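CofB (Escherichia coli, PDB 5AX6) serves as the minor pilin of the type IVb pilus CFA/III of enterotoxigenic E. coli, forms a homotrimer and probably takes part in pilus assembly. Local coordinates at residues Arg6-Ser11 and Leu166-Glu171; Ala13-Ile18 and His173-Lys178. All blocks are in the same frame, centred on the assembly; numbering follows the deposited sequence.

Interaction 1: residues Arg6-Ser11 and Leu166-Glu171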
ATOM      1  N   ARG A   6     -36.178  11.308  20.557  1.00 51.70           N
ATOM      2  CA  ARG A   6     -37.225  10.859  19.648  1.00 54.41           C
ATOM      3  C   ARG A   6     -37.080  11.518  18.275  1.00 54.89           C
ATOM      4  O   ARG A   6     -37.116  10.846  17.239  1.00 43.17           O
ATOM      5  CB  ARG A   6     -38.607  11.163  20.229  1.00 57.93           C
ATOM      6  CG  ARG A   6     -39.737  11.101  19.204  1.00 61.45           C
ATOM      7  CD  ARG A   6     -41.034  11.696  19.750  1.00 73.50           C
ATOM      8  NE  ARG A   6     -40.909  13.117  20.081  1.00 81.62           N
ATOM      9  CZ  ARG A   6     -41.228  14.114  19.258  1.00 76.11           C
ATOM     10  NH1 ARG A   6     -41.691  13.852  18.042  1.00 76.48           N
ATOM     11  NH2 ARG A   6     -41.082  15.374  19.652  1.00 70.48           N
ATOM     12  N   ARG A   7     -36.920  12.838  18.274  1.00 51.65           N
ATOM     13  CA  ARG A   7     -36.774  13.581  17.031  1.00 48.47           C
ATOM     14  C   ARG A   7     -35.515  13.166  16.279  1.00 40.49           C
ATOM     15  O   ARG A   7     -35.498  13.167  15.049  1.00 35.23           O
ATOM     16  CB  ARG A   7     -36.759  15.089  17.297  1.00 50.46           C
ATOM     17  CG  ARG A   7     -38.132  15.680  17.588  1.00 50.29           C
ATOM     18  CD  ARG A   7     -38.118  17.202  17.474  1.00 53.18           C
ATOM     19  NE  ARG A   7     -37.120  17.803  18.354  1.00 59.67           N
ATOM     20  CZ  ARG A   7     -37.370  18.222  19.591  1.00 62.10           C
ATOM     21  NH1 ARG A   7     -38.594  18.118  20.096  1.00 60.40           N
ATOM     22  NH2 ARG A   7     -36.395  18.749  20.317  1.00 56.74           N
ATOM     23  N   GLN A   8     -34.464  12.805  17.008  1.00 34.87           N
ATOM     24  CA  GLN A   8     -33.239  12.393  16.343  1.00 40.71           C
ATOM     25  C   GLN A   8     -33.435  11.074  15.608  1.00 41.48           C
ATOM     26  O   GLN A   8     -32.863  10.857  14.538  1.00 35.51           O
ATOM     27  CB  GLN A   8     -32.081  12.264  17.327  1.00 42.93           C
ATOM     28  CG  GLN A   8     -30.735  12.151  16.628  1.00 40.37           C
ATOM     29  CD  GLN A   8     -30.425  13.382  15.775  1.00 50.54           C
ATOM     30  OE1 GLN A   8     -30.333  14.500  16.288  1.00 53.13           O
ATOM     31  NE2 GLN A   8     -30.275  13.181  14.468  1.00 45.79           N
ATOM     32  N   ILE A   9     -34.245  10.190  16.176  1.00 35.45           N
ATOM     33  CA  ILE A   9     -34.452   8.891  15.558  1.00 33.35           C
ATOM     34  C   ILE A   9     -35.271   9.040  14.278  1.00 32.25           C
ATOM     35  O   ILE A   9     -34.960   8.415  13.268  1.00 31.16           O
ATOM     36  CB  ILE A   9     -35.140   7.909  16.526  1.00 44.42           C
ATOM     37  CG1 ILE A   9     -34.146   7.473  17.605  1.00 36.62           C
ATOM     38  CG2 ILE A   9     -35.668   6.693  15.774  1.00 39.59           C
ATOM     39  CD1 ILE A   9     -34.773   6.682  18.736  1.00 48.24           C
ATOM     40  N   VAL A  10     -36.313   9.865  14.330  1.00 33.57           N
ATOM     41  CA  VAL A  10     -37.085  10.202  13.137  1.00 31.26           C
ATOM     42  C   VAL A  10     -36.181  10.833  12.076  1.00 33.26           C
ATOM     43  O   VAL A  10     -36.205  10.439  10.903  1.00 28.42           O
ATOM     44  CB  VAL A  10     -38.231  11.172  13.470  1.00 34.69           C
ATOM     45  CG1 VAL A  10     -38.889  11.690  12.194  1.00 30.96           C
ATOM     46  CG2 VAL A  10     -39.254  10.492  14.378  1.00 38.08           C
ATOM     47  N   SER A  11     -35.375  11.806  12.496  1.00 28.54           N
ATOM     48  CA  SER A  11     -34.484  12.509  11.575  1.00 28.89           C
ATOM     49  C   SER A  11     -33.458  11.576  10.937  1.00 30.03           C
ATOM     50  O   SER A  11     -33.158  11.701   9.752  1.00 25.80           O
ATOM     51  CB  SER A  11     -33.774  13.663  12.294  1.00 28.58           C
ATOM     52  OG  SER A  11     -34.719  14.646  12.685  1.00 31.69           O
ATOM     53  N   LEU A 166     -32.330  17.257  11.883  1.00 26.24           N
ATOM     54  CA  LEU A 166     -32.141  16.899  10.474  1.00 29.44           C
ATOM     55  C   LEU A 166     -30.731  17.241  10.007  1.00 29.63           C
ATOM     56  O   LEU A 166     -30.087  16.456   9.309  1.00 26.79           O
ATOM     57  CB  LEU A 166     -33.174  17.604   9.592  1.00 22.85           C
ATOM     58  CG  LEU A 166     -34.598  17.055   9.703  1.00 25.54           C
ATOM     59  CD1 LEU A 166     -35.603  18.028   9.102  1.00 29.59           C
ATOM     60  CD2 LEU A 166     -34.709  15.672   9.047  1.00 28.79           C
ATOM     61  N   GLU A 167     -30.239  18.409  10.408  1.00 28.35           N
ATOM     62  CA  GLU A 167     -28.909  18.834   9.996  1.00 29.82           C
ATOM     63  C   GLU A 167     -27.841  17.944  10.623  1.00 31.58           C
ATOM     64  O   GLU A 167     -26.839  17.612   9.988  1.00 34.02           O
ATOM     65  CB  GLU A 167     -28.680  20.303  10.361  1.00 34.06           C
ATOM     66  CG  GLU A 167     -29.308  21.271   9.368  1.00 30.13           C
ATOM     67  CD  GLU A 167     -29.331  22.705   9.868  1.00 46.98           C
ATOM     68  OE1 GLU A 167     -29.094  22.921  11.077  1.00 44.60           O
ATOM     69  OE2 GLU A 167     -29.596  23.614   9.051  1.00 52.88           O
ATOM     70  N   LYS A 168     -28.072  17.555  11.870  1.00 33.39           N
ATOM     71  CA  LYS A 168     -27.189  16.623  12.561  1.00 32.53           C
ATOM     72  C   LYS A 168     -27.157  15.271  11.840  1.00 34.20           C
ATOM     73  O   LYS A 168     -26.090  14.703  11.604  1.00 38.36           O
ATOM     74  CB  LYS A 168     -27.636  16.462  14.015  1.00 36.91           C
ATOM     75  CG  LYS A 168     -26.924  15.356  14.773  1.00 49.94           C
ATOM     76  CD  LYS A 168     -27.198  15.462  16.266  1.00 52.94           C
ATOM     77  CE  LYS A 168     -26.757  14.208  17.006  1.00 65.98           C
ATOM     78  NZ  LYS A 168     -27.086  14.282  18.459  1.00 70.81           N
ATOM     79  N   ALA A 169     -28.326  14.764  11.471  1.00 32.51           N
ATOM     80  CA  ALA A 169     -28.387  13.490  10.768  1.00 31.37           C
ATOM     81  C   ALA A 169     -27.717  13.598   9.395  1.00 28.33           C
ATOM     82  O   ALA A 169     -27.040  12.669   8.941  1.00 26.54           O
ATOM     83  CB  ALA A 169     -29.822  13.035  10.635  1.00 27.47           C
ATOM     84  N   ALA A 170     -27.889  14.746   8.744  1.00 25.25           N
ATOM     85  CA  ALA A 170     -27.292  14.956   7.435  1.00 24.43           C
ATOM     86  C   ALA A 170     -25.769  14.940   7.529  1.00 28.59           C
ATOM     87  O   ALA A 170     -25.096  14.358   6.681  1.00 26.46           O
ATOM     88  CB  ALA A 170     -27.785  16.263   6.821  1.00 25.40           C
ATOM     89  N   GLU A 171     -25.211  15.567   8.556  1.00 29.80           N
ATOM     90  CA  GLU A 171     -23.759  15.639   8.623  1.00 31.28           C
ATOM     91  C   GLU A 171     -23.171  14.264   8.921  1.00 37.02           C
ATOM     92  O   GLU A 171     -22.030  13.989   8.572  1.00 37.87           O
ATOM     93  CB  GLU A 171     -23.293  16.670   9.658  1.00 40.88           C
ATOM     94  CG  GLU A 171     -24.107  16.742  10.933  1.00 47.31           C
ATOM     95  CD  GLU A 171     -23.480  17.670  11.972  1.00 56.09           C
ATOM     96  OE1 GLU A 171     -22.415  17.311  12.523  1.00 57.51           O
ATOM     97  OE2 GLU A 171     -24.048  18.755  12.231  1.00 46.82           O
TER
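Ser11 faces Leu166 where helix 4-25 meets helix 161-171, the two segments running in broadly the same direction with a crossing angle of -49° and 9.0 Å between their axes at closest approach. The CA atoms of Ser11 and Leu166 come within 5.1 Å, and no hydrogen bond joins one segment to the other. Ser11, Ala169 and Leu166 meet at the buried part of the interface, with Gln8 and Lys168 beside them. Ser11 turns its CB toward the second helix, where Ser11 OG lies 3.8 Å from Leu166 CD2. Ser11 OG is hydrogen-bonded to Ser165 OG of the second helix, and it also lies 2.9 Å from Arg7 O. Near Leu166 on the same helix, the methyl of Ala169 packs against the backbone of the first helix, Ala169 CB being 3.7 Å from Ser11 O. Gln8 makes up the rest of the contact: its CG is anti to the backbone N (chi1 -167°), and the chain then bends at chi2 (61°), bringing the amide over to the other helix. There the amide splits its work. NE2 donates to Ser165 O and Asn12 OD1, while Gln8 OE1 rests on the methylenes of Lys168, 3.3 Å from Lys168 CD, the two side chains crossing at about a right angle. An alanine here would probably leave Ser165 O and Asn12 OD1 without this shared donor and open a gap beside the methylenes of Lys168. Close packing of this kind, with serine and alanine at the interface, joins the N-terminal helix of the pilin domain to a second helix; a long N-terminal helix laid against an antiparallel sheet is the hallmark of the type IV pilin fold.

Interaction 2: residues Ala13-Ile18 and His173-Lys178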
ATOM      1  N   ALA A  13     -33.879   8.438  10.275  1.00 23.86           N
ATOM      2  CA  ALA A  13     -34.587   7.615   9.299  1.00 29.07           C
ATOM      3  C   ALA A  13     -34.938   8.438   8.049  1.00 24.66           C
ATOM      4  O   ALA A  13     -34.815   7.958   6.918  1.00 22.36           O
ATOM      5  CB  ALA A  13     -35.839   7.024   9.915  1.00 26.22           C
ATOM      6  N   LEU A  14     -35.387   9.668   8.264  1.00 24.52           N
ATOM      7  CA  LEU A  14     -35.672  10.576   7.157  1.00 25.36           C
ATOM      8  C   LEU A  14     -34.431  10.803   6.286  1.00 25.71           C
ATOM      9  O   LEU A  14     -34.497  10.716   5.055  1.00 23.19           O
ATOM     10  CB  LEU A  14     -36.202  11.909   7.688  1.00 26.56           C
ATOM     11  CG  LEU A  14     -37.652  11.872   8.174  1.00 26.96           C
ATOM     12  CD1 LEU A  14     -37.996  13.138   8.964  1.00 26.48           C
ATOM     13  CD2 LEU A  14     -38.626  11.684   6.997  1.00 25.04           C
ATOM     14  N   ILE A  15     -33.301  11.092   6.922  1.00 22.61           N
ATOM     15  CA  ILE A  15     -32.059  11.307   6.188  1.00 20.56           C
ATOM     16  C   ILE A  15     -31.604  10.047   5.447  1.00 20.56           C
ATOM     17  O   ILE A  15     -31.051  10.127   4.349  1.00 21.12           O
ATOM     18  CB  ILE A  15     -30.933  11.769   7.124  1.00 23.40           C
ATOM     19  CG1 ILE A  15     -31.152  13.222   7.539  1.00 31.22           C
ATOM     20  CG2 ILE A  15     -29.570  11.580   6.470  1.00 24.07           C
ATOM     21  CD1 ILE A  15     -31.829  14.063   6.489  1.00 34.97           C
ATOM     22  N   SER A  16     -31.831   8.879   6.033  1.00 20.31           N
ATOM     23  CA  SER A  16     -31.454   7.646   5.352  0.60 23.95           C
ATOM     24  C   SER A  16     -32.244   7.467   4.064  1.00 20.23           C
ATOM     25  O   SER A  16     -31.680   7.062   3.041  1.00 20.04           O
ATOM     26  CB  SER A  16     -31.660   6.426   6.244  0.60 25.54           C
ATOM     27  OG  SER A  16     -31.169   5.272   5.584  0.60 28.89           O
ATOM     28  N   GLU A  17     -33.539   7.758   4.119  1.00 20.84           N
ATOM     29  CA  GLU A  17     -34.403   7.690   2.947  1.00 16.66           C
ATOM     30  C   GLU A  17     -33.912   8.679   1.896  1.00 20.61           C
ATOM     31  O   GLU A  17     -33.727   8.337   0.729  1.00 17.87           O
ATOM     32  CB  GLU A  17     -35.861   8.004   3.319  1.00 18.98           C
ATOM     33  CG  GLU A  17     -36.532   7.003   4.259  1.00 22.87           C
ATOM     34  CD  GLU A  17     -37.042   5.757   3.545  1.00 28.02           C
ATOM     35  OE1 GLU A  17     -38.201   5.768   3.061  1.00 25.84           O
ATOM     36  OE2 GLU A  17     -36.288   4.760   3.478  1.00 23.85           O
ATOM     37  N   ILE A  18     -33.713   9.915   2.333  1.00 19.74           N
ATOM     38  CA  ILE A  18     -33.254  10.993   1.452  1.00 18.89           C
ATOM     39  C   ILE A  18     -31.925  10.642   0.782  1.00 16.34           C
ATOM     40  O   ILE A  18     -31.803  10.737  -0.437  1.00 17.76           O
ATOM     41  CB  ILE A  18     -33.145  12.310   2.248  1.00 18.07           C
ATOM     42  CG1 ILE A  18     -34.553  12.870   2.514  1.00 18.94           C
ATOM     43  CG2 ILE A  18     -32.275  13.323   1.525  1.00 20.13           C
ATOM     44  CD1 ILE A  18     -34.579  13.947   3.593  1.00 23.66           C
ATOM     45  N   HIS A 173     -24.091  11.678   7.486  1.00 30.57           N
ATOM     46  CA  HIS A 173     -24.364  10.877   6.305  1.00 26.80           C
ATOM     47  C   HIS A 173     -23.718  11.456   5.043  1.00 29.82           C
ATOM     48  O   HIS A 173     -24.031  11.048   3.928  1.00 30.92           O
ATOM     49  CB  HIS A 173     -25.878  10.756   6.117  1.00 30.04           C
ATOM     50  CG  HIS A 173     -26.322   9.433   5.580  1.00 31.73           C
ATOM     51  ND1 HIS A 173     -25.916   8.955   4.356  1.00 34.02           N
ATOM     52  CD2 HIS A 173     -27.147   8.497   6.103  1.00 31.99           C
ATOM     53  CE1 HIS A 173     -26.467   7.770   4.145  1.00 32.10           C
ATOM     54  NE2 HIS A 173     -27.217   7.470   5.189  1.00 29.34           N
ATOM     55  N   SER A 174     -22.818  12.413   5.225  1.00 26.29           N
ATOM     56  CA  SER A 174     -22.087  13.016   4.107  1.00 30.89           C
ATOM     57  C   SER A 174     -22.999  13.696   3.108  1.00 28.53           C
ATOM     58  O   SER A 174     -22.746  13.658   1.907  1.00 32.89           O
ATOM     59  CB  SER A 174     -21.248  11.963   3.375  1.00 35.33           C
ATOM     60  OG  SER A 174     -20.226  11.467   4.215  1.00 33.99           O
ATOM     61  N   ILE A 175     -24.074  14.298   3.594  1.00 25.12           N
ATOM     62  CA  ILE A 175     -24.910  15.095   2.712  1.00 23.54           C
ATOM     63  C   ILE A 175     -25.247  16.393   3.398  1.00 25.32           C
ATOM     64  O   ILE A 175     -25.087  16.528   4.608  1.00 26.02           O
ATOM     65  CB  ILE A 175     -26.208  14.378   2.321  1.00 23.86           C
ATOM     66  CG1 ILE A 175     -27.074  14.129   3.557  1.00 25.46           C
ATOM     67  CG2 ILE A 175     -25.906  13.087   1.584  1.00 35.92           C
ATOM     68  CD1 ILE A 175     -28.535  13.893   3.198  1.00 36.90           C
ATOM     69  N   SER A 176     -25.725  17.351   2.620  1.00 23.11           N
ATOM     70  CA  SER A 176     -26.066  18.642   3.173  1.00 23.85           C
ATOM     71  C   SER A 176     -27.235  19.214   2.398  1.00 22.41           C
ATOM     72  O   SER A 176     -27.540  18.775   1.289  1.00 21.55           O
ATOM     73  CB  SER A 176     -24.864  19.591   3.129  1.00 25.15           C
ATOM     74  OG  SER A 176     -24.452  19.809   1.795  1.00 25.92           O
ATOM     75  N   PHE A 177     -27.907  20.184   2.992  1.00 19.62           N
ATOM     76  CA  PHE A 177     -29.049  20.787   2.318  1.00 20.13           C
ATOM     77  C   PHE A 177     -28.644  22.042   1.572  1.00 29.31           C
ATOM     78  O   PHE A 177     -28.025  22.934   2.149  1.00 26.81           O
ATOM     79  CB  PHE A 177     -30.142  21.106   3.323  1.00 23.51           C
ATOM     80  CG  PHE A 177     -30.535  19.931   4.171  1.00 25.25           C
ATOM     81  CD1 PHE A 177     -31.105  18.806   3.591  1.00 26.51           C
ATOM     82  CD2 PHE A 177     -30.353  19.958   5.545  1.00 30.25           C
ATOM     83  CE1 PHE A 177     -31.474  17.720   4.369  1.00 32.75           C
ATOM     84  CE2 PHE A 177     -30.718  18.879   6.330  1.00 28.88           C
ATOM     85  CZ  PHE A 177     -31.274  17.757   5.745  1.00 30.63           C
ATOM     86  N   LYS A 178     -29.002  22.107   0.291  1.00 23.65           N
ATOM     87  CA  LYS A 178     -28.779  23.304  -0.507  1.00 27.57           C
ATOM     88  C   LYS A 178     -29.550  24.458   0.125  1.00 26.14           C
ATOM     89  O   LYS A 178     -29.038  25.570   0.269  1.00 28.15           O
ATOM     90  CB  LYS A 178     -29.212  23.073  -1.955  1.00 24.28           C
ATOM     91  CG  LYS A 178     -28.880  24.230  -2.892  1.00 29.11           C
ATOM     92  CD  LYS A 178     -29.481  24.008  -4.273  1.00 35.27           C
ATOM     93  CE  LYS A 178     -29.149  25.157  -5.209  1.00 36.97           C
ATOM     94  NZ  LYS A 178     -27.750  25.039  -5.687  1.00 49.89           N
TER
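Ile15 meets three residues of the loop 173-178 with its two branches, and the way those branches diverge organises the contact. Ile15 CG2, anti to the backbone N, lies 3.8 Å from His173 CB and approaches the imidazole obliquely, near CG and CD2, as the two side chains slide past each other in opposite directions. Ile15 CD1, at the end of the other branch, comes to the edge of the Phe177 ring, near its plane, 3.8 Å from Phe177 CZ. Between these partners stands Ile175. Its CG1 sits between the backbone N and the carbonyl carbon (chi1 63°), and Ile175 CD1 lies 4.1 Å from both Ile15 CG2 and Ile18 CG2; the side chains of Ile18 and Ile175 cross at about a right angle. All this belongs to the pilin fold, in which the N-terminal helix lies over an antiparallel sheet: the loop leads from helix 161-171 into strand 179-185, and Ile18 and Phe177 also pack on Leu225 and Ile227 of strand 220-227. The Phe177 side chain thus touches both helix and sheet, with Ala170 and Glu167 of helix 161-171 as further neighbours. Ser16 touches more lightly, Ser16 CA being 4.2 Å from His173 NE2. His173 also packs against Asn252 of a second subunit, whose backbone O accepts a hydrogen bond from Ser174 OG.

Interactions 1 and 2 are successive parts of one surface, their centres 9 Å apart, where helix 4-25 passes first along helix 161-171 and then along the loop that follows it. Ile15 of interaction 2 is the bridge: Ile15 CG1 lies 3.4 Å from Ala169 CB of interaction 1. A probable hydrogen bond from Ile175 N to Ala170 O, 3.3 Å long, ties the loop back to the end of the helix, and Ala170 packs on both Ile175 and Phe177. The surroundings differ, however. No other chain touches the segments of interaction 1, whereas loop 173-178 also meets a second subunit of the trimer.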